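Long-range contacts in penicillin-binding protein 2B (PDB 2WAE), which probably cross-links the peptide side chains of neighbouring glycan strands in cell-wall peptidoglycan as a transpeptidase of the elongation machinery, and binds penicillin: residues A[76-81]-A[215-220]; A[101-106]-A[203-208]; A[413-418]-A[464-469]. All coordinates share one frame; numbering follows the deposited sequence.

In the fold
Contacts 1 and 2 belong to the N-terminal part of the protein, in the penicillin-binding protein dimerisation region, whereas contact 3 lies on the far side of the chain's centre in the transpeptidase domain, with nearest atoms about 63 Å from contact 1. Contact 1, partly buried, joins two strands of a three-stranded antiparallel sheet through a backbone ladder. Contact 2, also partly buried, sets a loop against helix 199-208, which lies on the same sheet: Val80 touches both Val104 and Ile205, so the two contacts share a packing layer. Contact 2 is made of apolar and CH-pi contacts. Contact 3, a surface contact between two loops, combines one backbone bond with aromatic packing.

Contact 1: residues A[76-81]-A[215-220]; sequences LKQVVS and ISISTS
Val79 and Ser218 face each other as a hydrogen-bonded pair in an antiparallel beta ladder, where strand 72-83 runs between 189-191 and 215-225 as the middle strand of a three-stranded sheet. Val79 N donates to Ser218 O at 2.9 Å, and Ser218 N returns a bond to Val79 O. The pairs Lys77-Ser220 and Ser81-Ser216 repeat this exchange, with non-hydrogen-bonded pairs between them. The two short strand axes make an angle of 144°, well twisted from strict antiparallel.

Gln78 shows what the Val80-bearing face receives. Its CB sits 3.9 Å from Ser218 O, and CG, beside the backbone N (chi1 -59°), carries the extended chain outward past Thr219 OG1. At the tip, OE1 meets Ile217 CG2 at 3.4 Å and accepts a bond from a water that also bonds Thr219 OG1. Further along this face, Val80 CG1 packs on Ile215 CG2, and helix 199-208 lies against Val80 and Ile217 through Ile205.

On the other face, Val79 CG2 touches Ser220 CB at 3.6 Å. Beside it two serine hydroxyls meet across the strands, Ser81 OG and Ser218 OG forming a short hydrogen bond of 2.5 Å in which either could be the donor.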
ATOM      1  N   LEU A  76      -5.787 -26.041  -4.833  1.00 18.78           N
ATOM      2  CA  LEU A  76      -4.814 -27.129  -4.841  1.00 19.19           C
ATOM      3  C   LEU A  76      -4.721 -27.795  -6.216  1.00 18.27           C
ATOM      4  O   LEU A  76      -5.743 -28.098  -6.830  1.00 19.24           O
ATOM      5  CB  LEU A  76      -5.211 -28.135  -3.760  1.00 19.55           C
ATOM      6  CG  LEU A  76      -4.236 -29.213  -3.290  1.00 24.29           C
ATOM      7  CD1 LEU A  76      -4.404 -29.425  -1.788  1.00 25.91           C
ATOM      8  CD2 LEU A  76      -4.469 -30.516  -4.065  1.00 29.58           C
ATOM      9  N   LYS A  77      -3.500 -28.013  -6.702  1.00 17.42           N
ATOM     10  CA  LYS A  77      -3.274 -28.648  -8.005  1.00 16.15           C
ATOM     11  C   LYS A  77      -2.101 -29.632  -7.981  1.00 15.56           C
ATOM     12  O   LYS A  77      -1.318 -29.634  -7.032  1.00 15.26           O
ATOM     13  CB  LYS A  77      -3.000 -27.582  -9.067  1.00 16.24           C
ATOM     14  CG  LYS A  77      -1.778 -26.736  -8.770  1.00 18.04           C
ATOM     15  CD  LYS A  77      -1.286 -25.963  -9.987  1.00 18.82           C
ATOM     16  CE  LYS A  77      -0.070 -25.121  -9.621  1.00 19.11           C
ATOM     17  NZ  LYS A  77       0.588 -24.565 -10.832  1.00 23.72           N
ATOM     18  N   GLN A  78      -1.957 -30.443  -9.028  1.00 12.80           N
ATOM     19  CA  GLN A  78      -0.815 -31.354  -9.106  1.00 12.96           C
ATOM     20  C   GLN A  78       0.176 -31.018 -10.213  1.00 11.86           C
ATOM     21  O   GLN A  78      -0.224 -30.702 -11.329  1.00 12.53           O
ATOM     22  CB  GLN A  78      -1.281 -32.803  -9.240  1.00 12.94           C
ATOM     23  CG  GLN A  78      -2.143 -33.238  -8.077  1.00 13.39           C
ATOM     24  CD  GLN A  78      -2.311 -34.724  -8.029  1.00 11.45           C
ATOM     25  OE1 GLN A  78      -1.345 -35.450  -7.818  1.00 14.48           O
ATOM     26  NE2 GLN A  78      -3.540 -35.193  -8.223  1.00 15.60           N
ATOM     27  N   VAL A  79       1.467 -31.102  -9.906  1.00  9.75           N
ATOM     28  CA  VAL A  79       2.495 -30.700 -10.853  1.00  7.88           C
ATOM     29  C   VAL A  79       3.584 -31.749 -11.027  1.00  7.18           C
ATOM     30  O   VAL A  79       3.830 -32.562 -10.140  1.00  6.44           O
ATOM     31  CB  VAL A  79       3.183 -29.410 -10.385  1.00  8.15           C
ATOM     32  CG1 VAL A  79       4.108 -28.912 -11.473  1.00 11.52           C
ATOM     33  CG2 VAL A  79       2.150 -28.345 -10.062  1.00  8.50           C
ATOM     34  N   VAL A  80       4.263 -31.716 -12.168  1.00  7.29           N
ATOM     35  CA  VAL A  80       5.447 -32.550 -12.335  1.00  7.68           C
ATOM     36  C   VAL A  80       6.582 -31.980 -11.494  1.00  8.11           C
ATOM     37  O   VAL A  80       6.850 -30.785 -11.557  1.00  7.11           O
ATOM     38  CB  VAL A  80       5.927 -32.578 -13.795  1.00  7.36           C
ATOM     39  CG1 VAL A  80       7.084 -33.544 -13.933  1.00  5.77           C
ATOM     40  CG2 VAL A  80       4.788 -32.963 -14.719  1.00  5.84           C
ATOM     41  N   SER A  81       7.248 -32.837 -10.728  1.00  8.40           N
ATOM     42  CA  SER A  81       8.433 -32.455  -9.989  1.00  9.10           C
ATOM     43  C   SER A  81       9.640 -33.205 -10.520  1.00  9.34           C
ATOM     44  O   SER A  81       9.501 -34.307 -11.044  1.00  9.86           O
ATOM     45  CB  SER A  81       8.241 -32.788  -8.516  1.00  9.42           C
ATOM     46  OG  SER A  81       7.316 -31.879  -7.951  1.00 17.71           O
ATOM     47  N   ILE A 215      11.742 -37.972 -12.052  1.00  5.86           N
ATOM     48  CA  ILE A 215      10.417 -37.407 -12.244  1.00  4.27           C
ATOM     49  C   ILE A 215       9.390 -37.966 -11.274  1.00  3.94           C
ATOM     50  O   ILE A 215       9.316 -39.167 -11.031  1.00  5.52           O
ATOM     51  CB  ILE A 215       9.934 -37.641 -13.674  1.00  4.24           C
ATOM     52  CG1 ILE A 215      10.874 -36.953 -14.670  1.00  3.27           C
ATOM     53  CG2 ILE A 215       8.505 -37.164 -13.819  1.00  4.68           C
ATOM     54  CD1 ILE A 215      10.878 -35.443 -14.570  1.00  2.05           C
ATOM     55  N   SER A 216       8.595 -37.075 -10.705  1.00  4.53           N
ATOM     56  CA  SER A 216       7.526 -37.483  -9.806  1.00  4.46           C
ATOM     57  C   SER A 216       6.400 -36.455  -9.876  1.00  3.97           C
ATOM     58  O   SER A 216       6.514 -35.432 -10.553  1.00  2.03           O
ATOM     59  CB  SER A 216       8.052 -37.634  -8.374  1.00  5.13           C
ATOM     60  OG  SER A 216       8.600 -36.413  -7.892  1.00  9.90           O
ATOM     61  N   ILE A 217       5.310 -36.743  -9.176  1.00  4.70           N
ATOM     62  CA  ILE A 217       4.166 -35.849  -9.122  1.00  4.33           C
ATOM     63  C   ILE A 217       4.003 -35.344  -7.696  1.00  7.46           C
ATOM     64  O   ILE A 217       3.953 -36.132  -6.742  1.00  7.71           O
ATOM     65  CB  ILE A 217       2.861 -36.573  -9.499  1.00  3.10           C
ATOM     66  CG1 ILE A 217       2.914 -37.095 -10.934  1.00  2.00           C
ATOM     67  CG2 ILE A 217       1.679 -35.631  -9.314  1.00  2.00           C
ATOM     68  CD1 ILE A 217       2.890 -36.003 -11.980  1.00  2.00           C
ATOM     69  N   SER A 218       3.902 -34.032  -7.547  1.00  7.97           N
ATOM     70  CA  SER A 218       3.719 -33.481  -6.224  1.00 11.38           C
ATOM     71  C   SER A 218       2.577 -32.484  -6.273  1.00 12.08           C
ATOM     72  O   SER A 218       2.020 -32.227  -7.341  1.00 12.84           O
ATOM     73  CB  SER A 218       5.019 -32.861  -5.712  1.00 11.06           C
ATOM     74  OG  SER A 218       5.329 -31.679  -6.427  1.00 21.23           O
ATOM     75  N   THR A 219       2.232 -31.936  -5.114  1.00 13.47           N
ATOM     76  CA  THR A 219       1.069 -31.077  -4.978  1.00 13.60           C
ATOM     77  C   THR A 219       1.520 -29.643  -4.803  1.00 14.70           C
ATOM     78  O   THR A 219       2.335 -29.354  -3.934  1.00 17.45           O
ATOM     79  CB  THR A 219       0.240 -31.498  -3.755  1.00 13.99           C
ATOM     80  OG1 THR A 219      -0.453 -32.713  -4.056  1.00 10.24           O
ATOM     81  CG2 THR A 219      -0.762 -30.428  -3.368  1.00 13.46           C
ATOM     82  N   SER A 220       0.987 -28.752  -5.629  1.00 16.55           N
ATOM     83  CA  SER A 220       1.265 -27.322  -5.524  1.00 16.80           C
ATOM     84  C   SER A 220      -0.057 -26.580  -5.392  1.00 17.67           C
ATOM     85  O   SER A 220      -1.114 -27.196  -5.257  1.00 17.00           O
ATOM     86  CB  SER A 220       2.031 -26.837  -6.755  1.00 16.13           C
ATOM     87  OG  SER A 220       2.354 -25.465  -6.662  1.00 17.17           O
TER
HETATM   88  O   HOH W   1       0.695 -35.069  -5.426  1.00  2.00           O

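Contact 2: residues A[101-106]-A[203-208]; sequences LTYVSI and AVIASI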
ATOM      1  N   LEU A 101       8.323 -34.868 -22.704  1.00 18.47           N
ATOM      2  CA  LEU A 101       7.534 -34.153 -23.705  1.00 18.72           C
ATOM      3  C   LEU A 101       6.380 -34.970 -24.310  1.00 17.92           C
ATOM      4  O   LEU A 101       5.414 -34.411 -24.830  1.00 16.29           O
ATOM      5  CB  LEU A 101       8.442 -33.600 -24.807  1.00 19.51           C
ATOM      6  CG  LEU A 101       7.706 -32.852 -25.926  1.00 22.26           C
ATOM      7  CD1 LEU A 101       7.035 -31.578 -25.400  1.00 18.35           C
ATOM      8  CD2 LEU A 101       8.620 -32.579 -27.129  1.00 25.04           C
ATOM      9  N   THR A 102       6.475 -36.295 -24.263  1.00 17.74           N
ATOM     10  CA  THR A 102       5.378 -37.100 -24.777  1.00 18.03           C
ATOM     11  C   THR A 102       4.159 -36.966 -23.873  1.00 16.12           C
ATOM     12  O   THR A 102       3.034 -37.124 -24.330  1.00 16.38           O
ATOM     13  CB  THR A 102       5.744 -38.591 -25.010  1.00 18.02           C
ATOM     14  OG1 THR A 102       6.306 -39.146 -23.820  1.00 20.91           O
ATOM     15  CG2 THR A 102       6.754 -38.749 -26.150  1.00 21.35           C
ATOM     16  N   TYR A 103       4.373 -36.642 -22.603  1.00 15.35           N
ATOM     17  CA  TYR A 103       3.282 -36.651 -21.640  1.00 15.01           C
ATOM     18  C   TYR A 103       2.718 -35.284 -21.298  1.00 15.90           C
ATOM     19  O   TYR A 103       1.569 -35.172 -20.872  1.00 16.37           O
ATOM     20  CB  TYR A 103       3.677 -37.425 -20.380  1.00 14.77           C
ATOM     21  CG  TYR A 103       4.000 -38.866 -20.698  1.00 16.54           C
ATOM     22  CD1 TYR A 103       3.012 -39.841 -20.680  1.00 18.39           C
ATOM     23  CD2 TYR A 103       5.283 -39.245 -21.067  1.00 17.47           C
ATOM     24  CE1 TYR A 103       3.302 -41.158 -20.996  1.00 20.98           C
ATOM     25  CE2 TYR A 103       5.578 -40.563 -21.387  1.00 18.12           C
ATOM     26  CZ  TYR A 103       4.587 -41.514 -21.345  1.00 16.85           C
ATOM     27  OH  TYR A 103       4.879 -42.822 -21.658  1.00 18.03           O
ATOM     28  N   VAL A 104       3.510 -34.238 -21.494  1.00 17.08           N
ATOM     29  CA  VAL A 104       3.061 -32.902 -21.096  1.00 19.29           C
ATOM     30  C   VAL A 104       2.865 -31.965 -22.283  1.00 19.64           C
ATOM     31  O   VAL A 104       3.409 -32.190 -23.362  1.00 19.82           O
ATOM     32  CB  VAL A 104       4.010 -32.258 -20.060  1.00 18.18           C
ATOM     33  CG1 VAL A 104       3.939 -33.015 -18.752  1.00 17.74           C
ATOM     34  CG2 VAL A 104       5.426 -32.268 -20.580  1.00 16.54           C
ATOM     35  N   SER A 105       2.078 -30.917 -22.075  1.00 21.49           N
ATOM     36  CA  SER A 105       1.887 -29.884 -23.091  1.00 23.38           C
ATOM     37  C   SER A 105       2.698 -28.645 -22.738  1.00 24.51           C
ATOM     38  O   SER A 105       2.713 -28.207 -21.585  1.00 23.44           O
ATOM     39  CB  SER A 105       0.417 -29.468 -23.195  1.00 23.63           C
ATOM     40  OG  SER A 105      -0.436 -30.560 -23.483  1.00 27.85           O
ATOM     41  N   ILE A 106       3.366 -28.088 -23.743  1.00 26.61           N
ATOM     42  CA  ILE A 106       4.088 -26.827 -23.595  1.00 28.23           C
ATOM     43  C   ILE A 106       3.596 -25.837 -24.640  1.00 29.74           C
ATOM     44  O   ILE A 106       3.703 -26.071 -25.842  1.00 29.97           O
ATOM     45  CB  ILE A 106       5.609 -26.986 -23.780  1.00 28.21           C
ATOM     46  CG1 ILE A 106       6.165 -28.125 -22.917  1.00 27.51           C
ATOM     47  CG2 ILE A 106       6.307 -25.660 -23.506  1.00 29.16           C
ATOM     48  CD1 ILE A 106       6.319 -27.764 -21.461  1.00 29.83           C
ATOM     49  N   ALA A 203      -2.412 -39.108 -13.753  1.00 18.34           N
ATOM     50  CA  ALA A 203      -2.360 -40.538 -13.452  1.00 18.30           C
ATOM     51  C   ALA A 203      -1.483 -41.315 -14.430  1.00 19.12           C
ATOM     52  O   ALA A 203      -0.882 -42.327 -14.059  1.00 20.25           O
ATOM     53  CB  ALA A 203      -3.759 -41.130 -13.397  1.00 17.15           C
ATOM     54  N   VAL A 204      -1.418 -40.855 -15.677  1.00 18.68           N
ATOM     55  CA  VAL A 204      -0.518 -41.450 -16.658  1.00 17.75           C
ATOM     56  C   VAL A 204       0.936 -41.246 -16.228  1.00 19.78           C
ATOM     57  O   VAL A 204       1.681 -42.217 -16.083  1.00 21.41           O
ATOM     58  CB  VAL A 204      -0.741 -40.877 -18.069  1.00 17.49           C
ATOM     59  CG1 VAL A 204       0.311 -41.394 -19.031  1.00 17.10           C
ATOM     60  CG2 VAL A 204      -2.129 -41.239 -18.574  1.00 16.98           C
ATOM     61  N   ILE A 205       1.336 -39.995 -16.010  1.00 20.22           N
ATOM     62  CA  ILE A 205       2.694 -39.679 -15.564  1.00 19.62           C
ATOM     63  C   ILE A 205       3.109 -40.443 -14.306  1.00 19.97           C
ATOM     64  O   ILE A 205       4.237 -40.920 -14.210  1.00 22.07           O
ATOM     65  CB  ILE A 205       2.885 -38.169 -15.335  1.00 19.01           C
ATOM     66  CG1 ILE A 205       2.752 -37.412 -16.660  1.00 18.03           C
ATOM     67  CG2 ILE A 205       4.214 -37.892 -14.652  1.00 13.39           C
ATOM     68  CD1 ILE A 205       2.746 -35.894 -16.514  1.00 11.39           C
ATOM     69  N   ALA A 206       2.202 -40.571 -13.346  1.00 19.17           N
ATOM     70  CA  ALA A 206       2.516 -41.266 -12.096  1.00 19.11           C
ATOM     71  C   ALA A 206       2.852 -42.734 -12.350  1.00 18.71           C
ATOM     72  O   ALA A 206       3.664 -43.327 -11.645  1.00 19.28           O
ATOM     73  CB  ALA A 206       1.363 -41.144 -11.095  1.00 17.22           C
ATOM     74  N   SER A 207       2.236 -43.319 -13.368  1.00 19.27           N
ATOM     75  CA  SER A 207       2.390 -44.746 -13.616  1.00 19.79           C
ATOM     76  C   SER A 207       3.683 -45.060 -14.363  1.00 19.30           C
ATOM     77  O   SER A 207       4.200 -46.171 -14.274  1.00 20.98           O
ATOM     78  CB  SER A 207       1.188 -45.285 -14.391  1.00 19.87           C
ATOM     79  OG  SER A 207       1.229 -44.866 -15.746  1.00 21.08           O
ATOM     80  N   ILE A 208       4.209 -44.088 -15.100  1.00 19.01           N
ATOM     81  CA  ILE A 208       5.431 -44.319 -15.869  1.00 18.10           C
ATOM     82  C   ILE A 208       6.637 -43.533 -15.362  1.00 18.68           C
ATOM     83  O   ILE A 208       7.666 -43.474 -16.043  1.00 19.15           O
ATOM     84  CB  ILE A 208       5.235 -44.154 -17.406  1.00 17.61           C
ATOM     85  CG1 ILE A 208       5.527 -42.730 -17.892  1.00 15.32           C
ATOM     86  CG2 ILE A 208       3.900 -44.719 -17.869  1.00 14.73           C
ATOM     87  CD1 ILE A 208       4.647 -41.668 -17.319  1.00 17.55           C
TER
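Tyr103 and Ile205 mark the closest backbone approach, their CA atoms 6.8 Å apart, where the loop after helix 90-100 passes helix 199-208. The gap is bridged by side chains. Tyr103 reaches toward the helix, and its ring is met over a face and at an edge. Ile208 comes from the opposite direction and sets CD1 over the centre of one face, 4.0 Å from the ring centroid and 13° off the normal, a CH-pi contact; its CG1 lies over the same ring near CZ and the phenol OH. Val204 arrives at about a right angle, and CG1 lies at the ring edge, near its plane, 3.5 Å from Tyr103 CD1. That methyl is anti to the backbone N (chi1 173°), which turns it toward the loop. Nearer the root of the tyrosine, Ile205 CG1 rests 3.8 Å from Tyr103 CB.

This loop-on-helix packing joins the segment that follows helix 90-100 to helix 199-208 in the penicillin-binding protein dimerisation region, and it continues into the neighbouring sheet: Ile205 and Val104 both touch Val80 of strand 72-83. Between themselves they cross at about a right angle, Ile205 CD1 meeting Val104 CG1 at 3.8 Å.

Contact 3: residues A[413-418]-A[464-469]; sequences IVFQGS and MFVGTS
A type II beta turn spanning Phe415 to Ser418, with Gly417 at positive phi, lies beside the loop that leads to helix 471-485, on the surface of the transpeptidase domain and away from the probable active-site serine, Ser386. Where the turn begins, Gln416 N donates to Met464 O at 3.1 Å; the bond is fairly straight at hydrogen (164°), with the donor tilted from the carbonyl plane.

Two aromatic groups pack alongside this bond in different ways. Phe465 presents a ring face to Gln416. The glutamine CG, carried anti to its own backbone N (chi1 -167°), lies over that face but displaced toward the rim, 3.7 Å from the Phe465 centroid and nearest to the CE1 and CZ side. It is a CH-pi contact made by the aliphatic part of a polar side chain.

Phe415 is approached at its edge instead. Met464 runs side by side with it, pointing the same way: its CG lies near the ring plane at 4.1 Å from Phe415 CD1, and SD lies off the ring edge, 5.4 Å from the Phe415 centroid, as a Met-aromatic contact. Val466 CG2 comes in obliquely, 3.6 Å from the same Phe415 CD1. Behind these residues, Leu453 of helix 445-455 touches both Phe415 and Met464, while Phe509 sets its ring edge-to-face with that of Phe415 and also touches Val466.

The chemistry thus divides by depth. Phe415, buried, meets Met464, Val466, Leu453 and Phe509, whereas at the exposed Gln416 and Phe465 a methylene lies on a ring. One backbone bond ties the loops together, and the other contacts named between them are carbon, ring and sulfur packing.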
ATOM      1  N   ILE A 413      -6.225  40.578   3.922  1.00 14.18           N
ATOM      2  CA  ILE A 413      -4.773  40.647   4.015  1.00 14.42           C
ATOM      3  C   ILE A 413      -4.141  41.213   2.732  1.00 15.45           C
ATOM      4  O   ILE A 413      -4.221  40.596   1.673  1.00 15.95           O
ATOM      5  CB  ILE A 413      -4.171  39.272   4.365  1.00 12.70           C
ATOM      6  CG1 ILE A 413      -4.859  38.706   5.607  1.00 12.74           C
ATOM      7  CG2 ILE A 413      -2.690  39.404   4.614  1.00  9.83           C
ATOM      8  CD1 ILE A 413      -4.602  39.525   6.861  1.00 12.95           C
ATOM      9  N   VAL A 414      -3.525  42.388   2.834  1.00 14.89           N
ATOM     10  CA  VAL A 414      -2.988  43.094   1.676  1.00 14.83           C
ATOM     11  C   VAL A 414      -1.464  43.244   1.751  1.00 14.41           C
ATOM     12  O   VAL A 414      -0.964  44.077   2.504  1.00 14.26           O
ATOM     13  CB  VAL A 414      -3.599  44.525   1.571  1.00 15.85           C
ATOM     14  CG1 VAL A 414      -3.053  45.273   0.366  1.00 10.07           C
ATOM     15  CG2 VAL A 414      -5.117  44.467   1.525  1.00 18.78           C
ATOM     16  N   PHE A 415      -0.737  42.452   0.969  1.00 15.06           N
ATOM     17  CA  PHE A 415       0.718  42.573   0.825  1.00 14.89           C
ATOM     18  C   PHE A 415       0.998  43.411  -0.417  1.00 15.95           C
ATOM     19  O   PHE A 415       0.231  43.389  -1.374  1.00 17.40           O
ATOM     20  CB  PHE A 415       1.372  41.204   0.614  1.00 13.88           C
ATOM     21  CG  PHE A 415       1.160  40.246   1.751  1.00 14.96           C
ATOM     22  CD1 PHE A 415       1.631  40.547   3.021  1.00 15.28           C
ATOM     23  CD2 PHE A 415       0.501  39.054   1.557  1.00 14.41           C
ATOM     24  CE1 PHE A 415       1.455  39.690   4.078  1.00  9.87           C
ATOM     25  CE2 PHE A 415       0.312  38.179   2.627  1.00 19.33           C
ATOM     26  CZ  PHE A 415       0.780  38.504   3.887  1.00 17.69           C
ATOM     27  N   GLN A 416       2.105  44.136  -0.421  1.00 17.13           N
ATOM     28  CA  GLN A 416       2.477  44.923  -1.580  1.00 20.27           C
ATOM     29  C   GLN A 416       2.801  44.070  -2.807  1.00 22.31           C
ATOM     30  O   GLN A 416       3.489  43.059  -2.710  1.00 22.91           O
ATOM     31  CB  GLN A 416       3.663  45.798  -1.228  1.00 18.82           C
ATOM     32  CG  GLN A 416       3.899  46.836  -2.266  1.00 24.21           C
ATOM     33  CD  GLN A 416       2.899  47.966  -2.194  1.00 23.89           C
ATOM     34  OE1 GLN A 416       2.392  48.298  -1.121  1.00 18.95           O
ATOM     35  NE2 GLN A 416       2.626  48.579  -3.342  1.00 21.76           N
ATOM     36  N   GLY A 417       2.300  44.483  -3.965  1.00 26.24           N
ATOM     37  CA  GLY A 417       2.529  43.753  -5.209  1.00 29.22           C
ATOM     38  C   GLY A 417       1.817  42.413  -5.269  1.00 31.96           C
ATOM     39  O   GLY A 417       2.362  41.435  -5.782  1.00 34.04           O
ATOM     40  N   SER A 418       0.600  42.349  -4.737  1.00 32.87           N
ATOM     41  CA  SER A 418      -0.204  41.133  -4.838  1.00 34.57           C
ATOM     42  C   SER A 418      -1.661  41.310  -4.401  1.00 34.53           C
ATOM     43  O   SER A 418      -1.973  42.165  -3.581  1.00 35.11           O
ATOM     44  CB  SER A 418       0.457  39.959  -4.102  1.00 34.86           C
ATOM     45  OG  SER A 418       0.958  40.355  -2.839  1.00 37.38           O
ATOM     46  N   MET A 464       2.088  46.281   3.655  1.00 18.33           N
ATOM     47  CA  MET A 464       3.485  46.112   4.023  1.00 19.27           C
ATOM     48  C   MET A 464       4.300  45.536   2.859  1.00 20.32           C
ATOM     49  O   MET A 464       3.807  44.712   2.079  1.00 18.44           O
ATOM     50  CB  MET A 464       3.584  45.207   5.257  1.00 18.76           C
ATOM     51  CG  MET A 464       2.967  43.835   5.060  1.00 18.41           C
ATOM     52  SD  MET A 464       2.920  42.817   6.549  1.00 25.13           S
ATOM     53  CE  MET A 464       4.648  42.805   7.033  1.00 18.91           C
ATOM     54  N   PHE A 465       5.537  46.008   2.728  1.00 20.85           N
ATOM     55  CA  PHE A 465       6.519  45.317   1.897  1.00 21.35           C
ATOM     56  C   PHE A 465       7.085  44.201   2.783  1.00 21.45           C
ATOM     57  O   PHE A 465       7.547  44.451   3.896  1.00 21.10           O
ATOM     58  CB  PHE A 465       7.638  46.270   1.469  1.00 18.90           C
ATOM     59  CG  PHE A 465       7.264  47.213   0.361  1.00 19.30           C
ATOM     60  CD1 PHE A 465       7.378  46.822  -0.966  1.00 18.82           C
ATOM     61  CD2 PHE A 465       6.847  48.512   0.637  1.00 18.60           C
ATOM     62  CE1 PHE A 465       7.058  47.701  -2.001  1.00 17.76           C
ATOM     63  CE2 PHE A 465       6.518  49.398  -0.391  1.00 15.57           C
ATOM     64  CZ  PHE A 465       6.623  48.989  -1.713  1.00 15.40           C
ATOM     65  N   VAL A 466       7.037  42.967   2.304  1.00 23.04           N
ATOM     66  CA  VAL A 466       7.537  41.850   3.099  1.00 26.94           C
ATOM     67  C   VAL A 466       9.005  41.548   2.799  1.00 28.15           C
ATOM     68  O   VAL A 466       9.421  41.470   1.642  1.00 29.21           O
ATOM     69  CB  VAL A 466       6.683  40.577   2.894  1.00 27.03           C
ATOM     70  CG1 VAL A 466       7.099  39.494   3.886  1.00 30.81           C
ATOM     71  CG2 VAL A 466       5.218  40.894   3.087  1.00 24.82           C
ATOM     72  N   GLY A 467       9.804  41.400   3.847  1.00 29.84           N
ATOM     73  CA  GLY A 467      11.182  40.968   3.653  1.00 29.32           C
ATOM     74  C   GLY A 467      11.139  39.459   3.708  1.00 28.93           C
ATOM     75  O   GLY A 467      10.434  38.890   4.541  1.00 28.25           O
ATOM     76  N   THR A 468      11.881  38.805   2.824  1.00 28.93           N
ATOM     77  CA  THR A 468      11.815  37.351   2.752  1.00 27.85           C
ATOM     78  C   THR A 468      13.100  36.698   3.244  1.00 27.83           C
ATOM     79  O   THR A 468      13.378  35.537   2.945  1.00 27.39           O
ATOM     80  CB  THR A 468      11.477  36.891   1.336  1.00 27.03           C
ATOM     81  OG1 THR A 468      12.489  37.360   0.437  1.00 27.04           O
ATOM     82  CG2 THR A 468      10.144  37.478   0.915  1.00 26.22           C
ATOM     83  N   SER A 469      13.876  37.450   4.019  1.00 28.61           N
ATOM     84  CA  SER A 469      15.106  36.904   4.581  1.00 29.93           C
ATOM     85  C   SER A 469      14.863  35.630   5.414  1.00 28.65           C
ATOM     86  O   SER A 469      15.732  34.752   5.441  1.00 28.87           O
ATOM     87  CB  SER A 469      15.877  37.970   5.369  1.00 29.65           C
ATOM     88  OG  SER A 469      15.172  38.336   6.547  1.00 33.71           O
TER